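Local coordinates for nicotinate phosphoribosyltransferase (Porphyromonas gingivalis, PDB 2IM5), which probably catalyses the ATP-dependent condensation of nicotinate with 5-phosphoribosyl 1-diphosphate to nicotinate mononucleotide, the entry step of NAD(+) biosynthesis from nicotinate, at residues G18-K23 and I237-G242; S208-H213 and L244-T249; E93-S98 and L105-Q110; G30-I35 and G111-V116; T253-M258 and I283-R288. One frame throughout, in Å; residues are numbered along the deposited sequence.

Contact 1 (G18-K23 and I237-G242); sequences GYAYAK and INVYDG
Y19 and A20 of helix 12-24 meet V239 and Y240 in the last turn of helix 228-240, a helix-helix contact in which the backbones come closest at A20 and V239, 6.0 Å between their CA atoms. V239 contributes both methyls: CG1 lies 3.6 Å from Y19 CE2, approaching that ring obliquely, while CG2 rests near CA and CB of A20. The Y19 side chain runs antiparallel to those of V239 and Y240. The Y240 hydroxyl sits at the edge of the Y19 ring, in its plane, with OH 3.6 Å from Y19 CD2; it is also hydrogen-bonded to the carbonyl of T16, one turn back on helix 12-24. Beyond V239 the contact turns polar and exposed. K23, with CG anti to the backbone N (chi1 178°) and an extended chain, crosses to the helix end. There K23 NZ bonds N238 OD1 at 2.8 Å, 38° above the amide carbonyl plane, and a water joins K23 NZ to V239 O.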
# COMPACT_ATOMS: atom_id res chain seq x y z
N GLY A 18 -5.62 -1.38 9.86
CA GLY A 18 -6.24 -2.45 10.63
C GLY A 18 -6.71 -1.95 11.98
O GLY A 18 -7.79 -2.32 12.44
N TYR A 19 -5.90 -1.12 12.64
CA TYR A 19 -6.30 -0.59 13.94
C TYR A 19 -7.41 0.44 13.75
O TYR A 19 -8.34 0.51 14.56
CB TYR A 19 -5.12 0.06 14.67
CG TYR A 19 -5.56 0.81 15.91
CD1 TYR A 19 -6.29 0.18 16.91
CD2 TYR A 19 -5.32 2.18 16.04
CE1 TYR A 19 -6.78 0.88 18.00
CE2 TYR A 19 -5.81 2.90 17.13
CZ TYR A 19 -6.54 2.25 18.10
OH TYR A 19 -7.05 2.95 19.17
N ALA A 20 -7.32 1.23 12.69
CA ALA A 20 -8.37 2.21 12.43
C ALA A 20 -9.71 1.49 12.30
O ALA A 20 -10.72 1.96 12.83
CB ALA A 20 -8.05 3.00 11.16
N TYR A 21 -9.74 0.36 11.59
CA TYR A 21 -10.99 -0.40 11.45
C TYR A 21 -11.41 -0.98 12.80
O TYR A 21 -12.58 -0.93 13.19
CB TYR A 21 -10.85 -1.58 10.47
CG TYR A 21 -10.65 -1.23 9.02
CD1 TYR A 21 -11.48 -0.30 8.38
CD2 TYR A 21 -9.69 -1.88 8.26
CE1 TYR A 21 -11.34 -0.04 7.01
CE2 TYR A 21 -9.54 -1.64 6.89
CZ TYR A 21 -10.37 -0.72 6.27
OH TYR A 21 -10.24 -0.50 4.92
N ALA A 22 -10.45 -1.55 13.52
CA ALA A 22 -10.71 -2.16 14.82
C ALA A 22 -11.29 -1.17 15.82
O ALA A 22 -12.12 -1.54 16.67
CB ALA A 22 -9.43 -2.77 15.37
N LYS A 23 -10.87 0.08 15.74
CA LYS A 23 -11.37 1.09 16.66
C LYS A 23 -12.72 1.65 16.26
O LYS A 23 -13.66 1.65 17.06
CB LYS A 23 -10.39 2.26 16.78
CG LYS A 23 -10.93 3.36 17.70
CD LYS A 23 -10.09 4.62 17.71
CE LYS A 23 -10.63 5.61 18.75
NZ LYS A 23 -9.93 6.92 18.71
N ILE A 237 -7.85 11.17 11.72
CA ILE A 237 -7.38 12.07 12.76
C ILE A 237 -7.89 11.59 14.12
O ILE A 237 -7.17 11.65 15.12
CB ILE A 237 -7.89 13.51 12.51
CG1 ILE A 237 -7.22 14.07 11.25
CG2 ILE A 237 -7.60 14.39 13.73
CD1 ILE A 237 -7.88 15.32 10.72
N ASN A 238 -9.12 11.10 14.15
CA ASN A 238 -9.67 10.58 15.40
C ASN A 238 -8.82 9.42 15.89
O ASN A 238 -8.56 9.28 17.08
CB ASN A 238 -11.11 10.10 15.19
CG ASN A 238 -11.68 9.38 16.42
OD1 ASN A 238 -11.33 8.22 16.71
ND2 ASN A 238 -12.54 10.07 17.16
N VAL A 239 -8.36 8.59 14.95
CA VAL A 239 -7.56 7.45 15.32
C VAL A 239 -6.11 7.78 15.69
O VAL A 239 -5.60 7.31 16.70
CB VAL A 239 -7.55 6.40 14.17
CG1 VAL A 239 -6.65 5.21 14.53
CG2 VAL A 239 -8.98 5.92 13.88
N TYR A 240 -5.46 8.62 14.88
CA TYR A 240 -4.05 8.91 15.12
C TYR A 240 -3.67 10.28 15.62
O TYR A 240 -2.48 10.58 15.76
CB TYR A 240 -3.26 8.55 13.85
CG TYR A 240 -3.29 7.06 13.59
CD1 TYR A 240 -2.68 6.17 14.47
CD2 TYR A 240 -3.98 6.52 12.50
CE1 TYR A 240 -2.76 4.80 14.29
CE2 TYR A 240 -4.06 5.15 12.30
CZ TYR A 240 -3.45 4.30 13.21
OH TYR A 240 -3.51 2.94 13.04
N ASP A 241 -4.67 11.12 15.90
CA ASP A 241 -4.46 12.46 16.44
C ASP A 241 -3.37 13.29 15.77
O ASP A 241 -2.62 13.97 16.46
CB ASP A 241 -4.13 12.37 17.93
CG ASP A 241 -5.02 11.38 18.66
OD1 ASP A 241 -6.26 11.50 18.56
OD2 ASP A 241 -4.47 10.48 19.35
N GLY A 242 -3.28 13.24 14.45
CA GLY A 242 -2.26 14.02 13.78
C GLY A 242 -1.05 13.23 13.31
O GLY A 242 -0.30 13.71 12.47
O HOH W 1 -7.14 6.43 18.89

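Contact 2 (S208-H213 and L244-T249); sequences SGTHPH and LGTVLT
H211 lays its imidazole against the backbone of strand 246-248, with CD2 3.3 Å from T246 O and CE1 3.6 Å from L248 CB, while V247 CG2 comes to the ring edge in its plane. A bond within the loop limits the rotation of this ring: ND1 donates to P212 O at 2.9 Å, the acceptor lying 1° out of the ring plane, and CG stands between the backbone N and carbonyl carbon (chi1 76°). Packing is close on both flanks. The methyls of T210 and T246 touch at 3.5 Å between their CG2 atoms, tighter than usual for carbons, and L248 CD1 stands over the centre of the H213 imidazole, 3.5 Å from the centroid and 8° off the normal, a CH-pi contact. The methyl covers one face of this ring; H213 is the position predicted to become phosphohistidine, unmodified here. The looser side lies toward L244, whose side chain makes no close contact with the loop. A water bridges the two segments there, accepting from H211 N at 2.7 Å and donating to L244 O and T246 O. Strand 246-248 belongs to the parallel strands of the alpha/beta-barrel-type domain, beside 271-274; the loop that joins strand 206-207 to helix 213-223 runs alongside it in the same direction, with helix 12-24 packed on P212.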
# COMPACT_ATOMS: atom_id res chain seq x y z
N SER A 208 7.82 2.95 7.12
CA SER A 208 7.32 4.06 6.33
C SER A 208 6.07 3.66 5.54
O SER A 208 6.00 2.57 4.99
CB SER A 208 8.42 4.52 5.37
OG SER A 208 7.96 5.48 4.45
N GLY A 209 5.09 4.55 5.50
CA GLY A 209 3.87 4.26 4.78
C GLY A 209 2.79 5.30 5.01
O GLY A 209 2.93 6.18 5.86
N THR A 210 1.69 5.20 4.26
CA THR A 210 0.58 6.14 4.41
C THR A 210 -0.70 5.32 4.47
O THR A 210 -0.66 4.12 4.25
CB THR A 210 0.47 7.07 3.18
OG1 THR A 210 0.10 6.30 2.03
CG2 THR A 210 1.81 7.76 2.91
N HIS A 211 -1.82 5.97 4.77
CA HIS A 211 -3.08 5.24 4.80
C HIS A 211 -3.28 4.79 3.35
O HIS A 211 -2.76 5.42 2.43
CB HIS A 211 -4.23 6.14 5.26
CG HIS A 211 -4.70 7.11 4.22
ND1 HIS A 211 -5.38 6.71 3.09
CD2 HIS A 211 -4.57 8.45 4.12
CE1 HIS A 211 -5.64 7.76 2.34
NE2 HIS A 211 -5.16 8.83 2.94
N PRO A 212 -4.02 3.71 3.12
CA PRO A 212 -4.25 3.22 1.76
C PRO A 212 -5.55 3.70 1.14
O PRO A 212 -6.37 4.36 1.80
CB PRO A 212 -4.25 1.72 1.95
CG PRO A 212 -5.06 1.61 3.24
CD PRO A 212 -4.50 2.73 4.11
N HIS A 213 -5.75 3.35 -0.13
CA HIS A 213 -6.95 3.70 -0.87
C HIS A 213 -8.17 3.02 -0.25
O HIS A 213 -9.25 3.61 -0.23
CB HIS A 213 -6.85 3.26 -2.33
CG HIS A 213 -5.89 4.07 -3.15
ND1 HIS A 213 -6.11 5.39 -3.47
CD2 HIS A 213 -4.71 3.74 -3.71
CE1 HIS A 213 -5.10 5.84 -4.20
NE2 HIS A 213 -4.24 4.86 -4.35
N LEU A 244 0.92 10.12 11.31
CA LEU A 244 0.67 9.53 10.00
C LEU A 244 -0.13 10.51 9.14
O LEU A 244 -1.10 10.13 8.47
CB LEU A 244 -0.10 8.21 10.16
CG LEU A 244 0.45 7.26 11.22
CD1 LEU A 244 -0.42 6.01 11.31
CD2 LEU A 244 1.89 6.89 10.89
N GLY A 245 0.28 11.78 9.16
CA GLY A 245 -0.41 12.83 8.43
C GLY A 245 -0.23 12.98 6.93
O GLY A 245 -0.04 14.09 6.45
N THR A 246 -0.29 11.88 6.18
CA THR A 246 -0.17 11.96 4.72
C THR A 246 -1.49 11.50 4.15
O THR A 246 -2.10 10.56 4.66
CB THR A 246 0.93 11.03 4.19
OG1 THR A 246 2.19 11.42 4.74
CG2 THR A 246 1.01 11.11 2.67
N VAL A 247 -1.97 12.16 3.11
CA VAL A 247 -3.24 11.76 2.53
C VAL A 247 -3.19 11.50 1.03
O VAL A 247 -2.51 12.21 0.28
CB VAL A 247 -4.34 12.81 2.84
CG1 VAL A 247 -3.98 14.15 2.21
CG2 VAL A 247 -5.70 12.31 2.33
N LEU A 248 -3.89 10.45 0.60
CA LEU A 248 -4.00 10.07 -0.80
C LEU A 248 -5.11 10.92 -1.38
O LEU A 248 -6.17 11.07 -0.77
CB LEU A 248 -4.36 8.59 -0.93
CG LEU A 248 -3.20 7.62 -1.05
CD1 LEU A 248 -3.71 6.19 -0.96
CD2 LEU A 248 -2.48 7.84 -2.39
N THR A 249 -4.89 11.46 -2.58
CA THR A 249 -5.87 12.34 -3.20
C THR A 249 -6.59 11.83 -4.44
O THR A 249 -7.62 12.39 -4.82
CB THR A 249 -5.21 13.68 -3.59
OG1 THR A 249 -4.30 13.45 -4.68
CG2 THR A 249 -4.43 14.26 -2.42
O HOH W 2 -1.47 8.43 5.90

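Contact 3 (E93-S98 and L105-Q110); sequences EEVTVS and LDIRAQ
V95 sets CG1 against I107 CG2 at 3.9 Å and turns CG2 toward A109 CB, overlapping two residues of the partner strand on one face of a beta hairpin. V97 continues that apolar face: its CG1 touches L105 CD1 at 4.0 Å, and both its methyls flank I107 CG1, the two side chains leaving the sheet in the same direction. The strand axes run antiparallel at 171°, 4.7 Å apart. Non-hydrogen-bonded pairs V95-A109 and V97-I107 alternate with hydrogen-bonded pairs T96-R108 and S98-D106; T96 N reaches R108 O at 2.8 Å, and D106 N reaches S98 O at 2.7 Å. The opposite face is polar. Here D106 CG stands anti to the backbone N (chi1 -177°), which sends it toward the R108 side, and R108, two residues along the same strand, grips the carboxylate side-on: R108 NE meets D106 OD1 at 3.2 Å and R108 NH2 meets D106 OD2 at 3.3 Å, each oxygen using its syn lone pair. A water lies 3.0 Å from S98 OG, with D106 OD1 and T96 O also close to it. Strand 95-99 is the outer edge of the five-stranded antiparallel sheet, and 105-110 lies between it and 29-36. Helix 44-56 covers the valines, while helix 120-134 packs through I127 on L105 and I107.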
# COMPACT_ATOMS: atom_id res chain seq x y z
N GLU A 93 -9.92 -20.15 6.60
CA GLU A 93 -11.24 -20.30 6.01
C GLU A 93 -11.89 -19.00 5.54
O GLU A 93 -12.95 -19.04 4.92
CB GLU A 93 -12.18 -21.08 6.94
CG GLU A 93 -12.35 -20.50 8.30
CD GLU A 93 -13.10 -21.45 9.22
OE1 GLU A 93 -12.74 -22.65 9.23
OE2 GLU A 93 -14.03 -21.00 9.93
N GLU A 94 -11.26 -17.86 5.82
CA GLU A 94 -11.80 -16.58 5.36
C GLU A 94 -11.38 -16.41 3.90
O GLU A 94 -11.90 -15.55 3.18
CB GLU A 94 -11.21 -15.41 6.16
CG GLU A 94 -11.47 -15.42 7.66
CD GLU A 94 -10.67 -14.34 8.38
OE1 GLU A 94 -9.60 -13.96 7.87
OE2 GLU A 94 -11.11 -13.89 9.48
N VAL A 95 -10.46 -17.26 3.46
CA VAL A 95 -9.91 -17.19 2.10
C VAL A 95 -10.31 -18.34 1.19
O VAL A 95 -10.20 -19.50 1.58
CB VAL A 95 -8.37 -17.15 2.16
CG1 VAL A 95 -7.79 -16.96 0.78
CG2 VAL A 95 -7.91 -16.04 3.10
N THR A 96 -10.75 -18.02 -0.03
CA THR A 96 -11.14 -19.04 -1.00
C THR A 96 -10.32 -18.88 -2.27
O THR A 96 -10.34 -17.82 -2.90
CB THR A 96 -12.64 -18.93 -1.37
OG1 THR A 96 -13.44 -19.12 -0.20
CG2 THR A 96 -13.01 -20.01 -2.40
N VAL A 97 -9.60 -19.93 -2.64
CA VAL A 97 -8.77 -19.91 -3.83
C VAL A 97 -9.34 -20.85 -4.88
O VAL A 97 -9.79 -21.95 -4.57
CB VAL A 97 -7.33 -20.37 -3.52
CG1 VAL A 97 -6.47 -20.32 -4.78
CG2 VAL A 97 -6.74 -19.51 -2.42
N SER A 98 -9.32 -20.42 -6.14
CA SER A 98 -9.82 -21.25 -7.22
C SER A 98 -9.41 -20.72 -8.58
O SER A 98 -8.91 -19.59 -8.70
CB SER A 98 -11.34 -21.33 -7.16
OG SER A 98 -11.91 -20.06 -7.38
N LEU A 105 -6.54 -17.24 -12.08
CA LEU A 105 -6.45 -17.42 -10.64
C LEU A 105 -7.40 -16.45 -9.94
O LEU A 105 -7.34 -15.25 -10.16
CB LEU A 105 -5.02 -17.17 -10.16
CG LEU A 105 -4.73 -17.31 -8.66
CD1 LEU A 105 -5.13 -18.69 -8.17
CD2 LEU A 105 -3.26 -17.05 -8.41
N ASP A 106 -8.29 -17.00 -9.10
CA ASP A 106 -9.26 -16.20 -8.36
C ASP A 106 -9.08 -16.42 -6.86
O ASP A 106 -9.09 -17.56 -6.39
CB ASP A 106 -10.68 -16.59 -8.77
CG ASP A 106 -11.75 -15.74 -8.08
OD1 ASP A 106 -11.90 -15.84 -6.84
OD2 ASP A 106 -12.44 -14.96 -8.79
N ILE A 107 -8.93 -15.33 -6.11
CA ILE A 107 -8.77 -15.43 -4.67
C ILE A 107 -9.60 -14.37 -3.95
O ILE A 107 -9.56 -13.19 -4.29
CB ILE A 107 -7.30 -15.25 -4.26
CG1 ILE A 107 -6.42 -16.25 -5.00
CG2 ILE A 107 -7.16 -15.46 -2.75
CD1 ILE A 107 -4.96 -16.03 -4.80
N ARG A 108 -10.35 -14.81 -2.95
CA ARG A 108 -11.19 -13.89 -2.20
C ARG A 108 -11.07 -14.11 -0.70
O ARG A 108 -11.15 -15.25 -0.22
CB ARG A 108 -12.65 -14.04 -2.62
CG ARG A 108 -12.80 -14.02 -4.13
CD ARG A 108 -14.22 -13.87 -4.58
NE ARG A 108 -14.27 -13.82 -6.04
CZ ARG A 108 -15.33 -13.47 -6.75
NH1 ARG A 108 -16.46 -13.12 -6.14
NH2 ARG A 108 -15.26 -13.46 -8.07
N ALA A 109 -10.86 -13.01 0.02
CA ALA A 109 -10.76 -13.04 1.47
C ALA A 109 -11.97 -12.25 1.95
O ALA A 109 -12.10 -11.06 1.66
CB ALA A 109 -9.47 -12.36 1.93
N GLN A 110 -12.87 -12.91 2.67
CA GLN A 110 -14.06 -12.25 3.16
C GLN A 110 -14.26 -12.52 4.64
O GLN A 110 -14.02 -13.62 5.12
CB GLN A 110 -15.29 -12.74 2.38
CG GLN A 110 -16.54 -11.97 2.71
CD GLN A 110 -17.75 -12.44 1.93
OE1 GLN A 110 -17.75 -12.42 0.69
NE2 GLN A 110 -18.79 -12.86 2.64
O HOH W 3 -11.82 -17.94 -5.30

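Contact 4 (G30-I35 and G111-V116); sequences GEFRFI and GLLYRV
F32 points its ring at the single-turn helix 113-116, where L113 and V116 receive it. From CB the side chain leaves with CG anti to the carbonyl carbon (chi1 -78°), and neither atom is near the helix; the touching starts at CD2, 3.9 Å from V116 CG2. The next ring atom, CE2, meets both methyls, 3.8 Å from L113 CD1 and also close to V116 CG2, and CZ at the tip has L113 CD1 at 4.2 Å. Both methyls thus meet the ring at its edge, near its plane, with the L113 side chain roughly perpendicular to that of F32. Beside this cluster a short antiparallel bridge joins G30 to G111, where the chain turns a corner after strand 105-110: G30 N donates to G111 O at 2.9 Å, and G111 N to G30 O at 3.2 Å. Both bridge residues are glycines. L113 CD1 occupies the side of G30 that a side chain would take, and the backbone angles of G111 (phi 158°, psi -160°) are ones glycine tolerates. L112, at the N-cap position, accepts from both R115 N and V116 N on its carbonyl. The chemistry implies a buried junction in which paired backbone bonds satisfy the glycine amides and carbonyls, while apolar edge contacts seat the helix turn against the sheet.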
# COMPACT_ATOMS: atom_id res chain seq x y z
N GLY A 30 -15.82 -7.06 4.90
CA GLY A 30 -15.29 -6.67 3.61
C GLY A 30 -14.89 -7.89 2.81
O GLY A 30 -14.68 -8.97 3.38
N GLU A 31 -14.83 -7.74 1.50
CA GLU A 31 -14.38 -8.81 0.63
C GLU A 31 -13.29 -8.27 -0.28
O GLU A 31 -13.51 -7.31 -1.03
CB GLU A 31 -15.50 -9.36 -0.26
CG GLU A 31 -14.96 -10.48 -1.18
CD GLU A 31 -15.96 -10.99 -2.21
OE1 GLU A 31 -16.38 -10.22 -3.09
OE2 GLU A 31 -16.32 -12.19 -2.13
N PHE A 32 -12.12 -8.89 -0.20
CA PHE A 32 -10.99 -8.50 -1.03
C PHE A 32 -10.93 -9.49 -2.19
O PHE A 32 -11.13 -10.69 -2.01
CB PHE A 32 -9.69 -8.56 -0.22
CG PHE A 32 -9.49 -7.37 0.68
CD1 PHE A 32 -8.67 -6.31 0.29
CD2 PHE A 32 -10.12 -7.31 1.92
CE1 PHE A 32 -8.50 -5.19 1.11
CE2 PHE A 32 -9.96 -6.20 2.75
CZ PHE A 32 -9.15 -5.14 2.35
N ARG A 33 -10.66 -8.97 -3.39
CA ARG A 33 -10.56 -9.83 -4.55
C ARG A 33 -9.22 -9.69 -5.26
O ARG A 33 -8.77 -8.58 -5.55
CB ARG A 33 -11.69 -9.54 -5.54
CG ARG A 33 -13.05 -9.92 -5.01
CD ARG A 33 -14.12 -9.80 -6.08
NE ARG A 33 -15.44 -10.06 -5.54
CZ ARG A 33 -16.56 -10.06 -6.25
NH1 ARG A 33 -16.52 -9.82 -7.56
NH2 ARG A 33 -17.72 -10.29 -5.66
N PHE A 34 -8.59 -10.82 -5.53
CA PHE A 34 -7.32 -10.87 -6.23
C PHE A 34 -7.60 -10.61 -7.70
O PHE A 34 -8.59 -11.09 -8.24
CB PHE A 34 -6.69 -12.25 -6.07
CG PHE A 34 -5.53 -12.51 -6.98
CD1 PHE A 34 -4.24 -12.11 -6.63
CD2 PHE A 34 -5.72 -13.15 -8.20
CE1 PHE A 34 -3.16 -12.34 -7.47
CE2 PHE A 34 -4.64 -13.39 -9.06
CZ PHE A 34 -3.36 -12.98 -8.69
N ILE A 35 -6.74 -9.83 -8.35
CA ILE A 35 -6.91 -9.55 -9.77
C ILE A 35 -5.57 -9.63 -10.49
O ILE A 35 -4.63 -8.89 -10.17
CB ILE A 35 -7.48 -8.13 -10.02
CG1 ILE A 35 -8.75 -7.89 -9.21
CG2 ILE A 35 -7.76 -7.95 -11.51
CD1 ILE A 35 -9.90 -8.79 -9.59
N GLY A 111 -14.69 -11.49 5.36
CA GLY A 111 -14.91 -11.60 6.79
C GLY A 111 -14.86 -10.21 7.42
O GLY A 111 -15.04 -9.21 6.74
N LEU A 112 -14.64 -10.15 8.73
CA LEU A 112 -14.57 -8.86 9.41
C LEU A 112 -13.43 -8.07 8.78
O LEU A 112 -12.32 -8.58 8.61
CB LEU A 112 -14.33 -9.07 10.90
CG LEU A 112 -15.54 -9.71 11.62
CD1 LEU A 112 -15.09 -10.45 12.85
CD2 LEU A 112 -16.56 -8.62 11.98
N LEU A 113 -13.71 -6.83 8.41
CA LEU A 113 -12.72 -5.99 7.75
C LEU A 113 -11.40 -5.81 8.49
O LEU A 113 -10.33 -5.89 7.87
CB LEU A 113 -13.36 -4.63 7.42
CG LEU A 113 -12.58 -3.61 6.58
CD1 LEU A 113 -11.93 -4.27 5.37
CD2 LEU A 113 -13.55 -2.52 6.10
N TYR A 114 -11.44 -5.58 9.81
CA TYR A 114 -10.20 -5.39 10.54
C TYR A 114 -9.34 -6.66 10.48
O TYR A 114 -8.12 -6.59 10.61
CB TYR A 114 -10.47 -4.98 12.00
CG TYR A 114 -11.03 -6.05 12.91
CD1 TYR A 114 -10.18 -6.95 13.57
CD2 TYR A 114 -12.40 -6.17 13.09
CE1 TYR A 114 -10.70 -7.95 14.40
CE2 TYR A 114 -12.93 -7.16 13.92
CZ TYR A 114 -12.07 -8.05 14.56
OH TYR A 114 -12.61 -9.02 15.37
N ARG A 115 -9.98 -7.80 10.26
CA ARG A 115 -9.25 -9.06 10.16
C ARG A 115 -8.74 -9.32 8.74
O ARG A 115 -7.54 -9.47 8.53
CB ARG A 115 -10.12 -10.24 10.57
CG ARG A 115 -10.47 -10.33 12.05
CD ARG A 115 -11.15 -11.66 12.33
NE ARG A 115 -10.25 -12.77 12.02
CZ ARG A 115 -9.31 -13.21 12.85
NH1 ARG A 115 -9.16 -12.67 14.05
NH2 ARG A 115 -8.49 -14.18 12.46
N VAL A 116 -9.65 -9.38 7.77
CA VAL A 116 -9.26 -9.70 6.39
C VAL A 116 -8.37 -8.70 5.66
O VAL A 116 -7.73 -9.05 4.67
CB VAL A 116 -10.49 -10.02 5.51
CG1 VAL A 116 -11.29 -11.15 6.16
CG2 VAL A 116 -11.36 -8.80 5.32

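Contact 5 (T253-M258 and I283-R288); sequences TTDVFM and IEKAVR
Two nearly parallel helices of the alpha/beta barrel domain meet where T254, D255 and M258 of helix 254-260 face K285 and A286 of helix 279-292. The axes of the short segments lie 10.8 Å apart at an angle of 7°, and the extended K285 and the M258 side chain cover much of the distance. In K285, CG is anti to the carbonyl carbon (chi1 -66°), and the chain beyond it is extended, carrying NZ to a salt bridge with D255 OD1 at 3.0 Å. The two side chains come together almost perpendicular, and the approach of the same oxygen to K285 CE, also 3.0 Å, is tight. Helix 263-268 and then strand 271-274 separate the two helices in the chain, strand 271-274 being the barrel strand that leads into helix 279-292. Further in, T254 CG2 approaches K285 CD at 4.1 Å, the two side chains set at a slant, while the threonine hydroxyl is hydrogen-bonded to D370 and to T249. In M258 the chain bends at chi2 (-55°), which sets SD; the methyl CE beyond it lies 4.0 Å from A286 CA and 4.4 Å from A286 CB.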
# COMPACT_ATOMS: atom_id res chain seq x y z
N THR A 253 -10.41 10.80 -7.93
CA THR A 253 -9.86 11.86 -8.77
C THR A 253 -9.32 12.98 -7.90
O THR A 253 -9.98 13.42 -6.95
CB THR A 253 -10.95 12.40 -9.72
OG1 THR A 253 -10.87 11.71 -10.98
CG2 THR A 253 -10.84 13.87 -9.89
N THR A 254 -8.12 13.45 -8.22
CA THR A 254 -7.49 14.52 -7.47
C THR A 254 -8.23 15.86 -7.61
O THR A 254 -8.22 16.67 -6.68
CB THR A 254 -6.01 14.70 -7.88
OG1 THR A 254 -5.26 13.57 -7.41
CG2 THR A 254 -5.42 15.96 -7.26
N ASP A 255 -8.89 16.09 -8.74
CA ASP A 255 -9.64 17.33 -8.91
C ASP A 255 -10.78 17.41 -7.90
O ASP A 255 -11.06 18.47 -7.34
CB ASP A 255 -10.21 17.46 -10.34
CG ASP A 255 -9.12 17.74 -11.38
OD1 ASP A 255 -8.01 18.17 -10.99
OD2 ASP A 255 -9.39 17.54 -12.59
N VAL A 256 -11.43 16.27 -7.66
CA VAL A 256 -12.53 16.22 -6.70
C VAL A 256 -11.95 16.44 -5.29
O VAL A 256 -12.51 17.19 -4.49
CB VAL A 256 -13.25 14.86 -6.75
CG1 VAL A 256 -14.17 14.72 -5.54
CG2 VAL A 256 -14.06 14.76 -8.05
N PHE A 257 -10.83 15.79 -5.00
CA PHE A 257 -10.19 15.95 -3.69
C PHE A 257 -9.86 17.41 -3.41
O PHE A 257 -10.27 17.97 -2.40
CB PHE A 257 -8.90 15.14 -3.62
CG PHE A 257 -8.20 15.25 -2.29
CD1 PHE A 257 -8.44 14.33 -1.29
CD2 PHE A 257 -7.32 16.30 -2.04
CE1 PHE A 257 -7.83 14.45 -0.04
CE2 PHE A 257 -6.70 16.44 -0.80
CZ PHE A 257 -6.96 15.51 0.20
N MET A 258 -9.11 18.02 -4.33
CA MET A 258 -8.69 19.42 -4.18
C MET A 258 -9.87 20.37 -4.02
O MET A 258 -9.85 21.25 -3.16
CB MET A 258 -7.83 19.85 -5.37
CG MET A 258 -6.43 19.22 -5.38
SD MET A 258 -5.47 19.51 -3.85
CE MET A 258 -4.27 18.26 -4.02
N ILE A 283 1.70 18.32 -9.16
CA ILE A 283 2.39 19.38 -8.43
C ILE A 283 1.68 20.73 -8.59
O ILE A 283 1.51 21.47 -7.62
CB ILE A 283 3.86 19.50 -8.89
CG1 ILE A 283 4.60 18.21 -8.53
CG2 ILE A 283 4.52 20.70 -8.24
CD1 ILE A 283 5.98 18.09 -9.12
N GLU A 284 1.26 21.04 -9.81
CA GLU A 284 0.56 22.31 -10.08
C GLU A 284 -0.74 22.40 -9.30
O GLU A 284 -1.01 23.41 -8.65
CB GLU A 284 0.23 22.46 -11.57
CG GLU A 284 1.42 22.55 -12.49
CD GLU A 284 2.45 23.56 -12.02
OE1 GLU A 284 2.06 24.71 -11.71
OE2 GLU A 284 3.64 23.21 -11.98
N LYS A 285 -1.55 21.34 -9.36
CA LYS A 285 -2.83 21.32 -8.66
C LYS A 285 -2.64 21.52 -7.16
O LYS A 285 -3.34 22.32 -6.54
CB LYS A 285 -3.56 19.99 -8.89
CG LYS A 285 -4.01 19.75 -10.33
CD LYS A 285 -4.62 18.36 -10.48
CE LYS A 285 -5.17 18.13 -11.89
NZ LYS A 285 -5.59 16.70 -12.07
N ALA A 286 -1.69 20.79 -6.59
CA ALA A 286 -1.40 20.87 -5.16
C ALA A 286 -0.98 22.28 -4.75
O ALA A 286 -1.57 22.88 -3.84
CB ALA A 286 -0.30 19.89 -4.79
N VAL A 287 0.03 22.81 -5.43
CA VAL A 287 0.52 24.15 -5.13
C VAL A 287 -0.57 25.20 -5.29
O VAL A 287 -0.71 26.10 -4.46
CB VAL A 287 1.72 24.53 -6.03
CG1 VAL A 287 2.09 26.00 -5.83
CG2 VAL A 287 2.91 23.65 -5.69
N ARG A 288 -1.37 25.08 -6.35
CA ARG A 288 -2.44 26.05 -6.58
C ARG A 288 -3.51 26.00 -5.48
O ARG A 288 -3.95 27.05 -4.99
CB ARG A 288 -3.10 25.82 -7.95
CG ARG A 288 -4.31 26.73 -8.17
CD ARG A 288 -4.76 26.82 -9.63
NE ARG A 288 -5.31 25.57 -10.16
CZ ARG A 288 -4.59 24.64 -10.78
NH1 ARG A 288 -3.28 24.81 -10.96
NH2 ARG A 288 -5.17 23.53 -11.22

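Contacts 4 and 5 are buried, whereas contacts 1, 2 and 3 are partly buried. Contacts 3 and 4 share the antiparallel sheet of the N-terminal region: strands 105-110 and 29-36 are neighbours, joined by backbone bonds between I107 and F34 and between A109 and F32. Contact 3 depends on a ladder of such bonds, whereas contact 4 has one bridge and an apolar cluster. Contact 1, with an exposed lysine, ties helix 12-24 to helix 228-240 and touches contact 4 through Y21 on L113. Contact 2, its centre about 9 Å from that of the chain, relies on imidazole packing. V247 and F257 join it to contact 5, which couples apolar contacts with a salt bridge at its exposed D255.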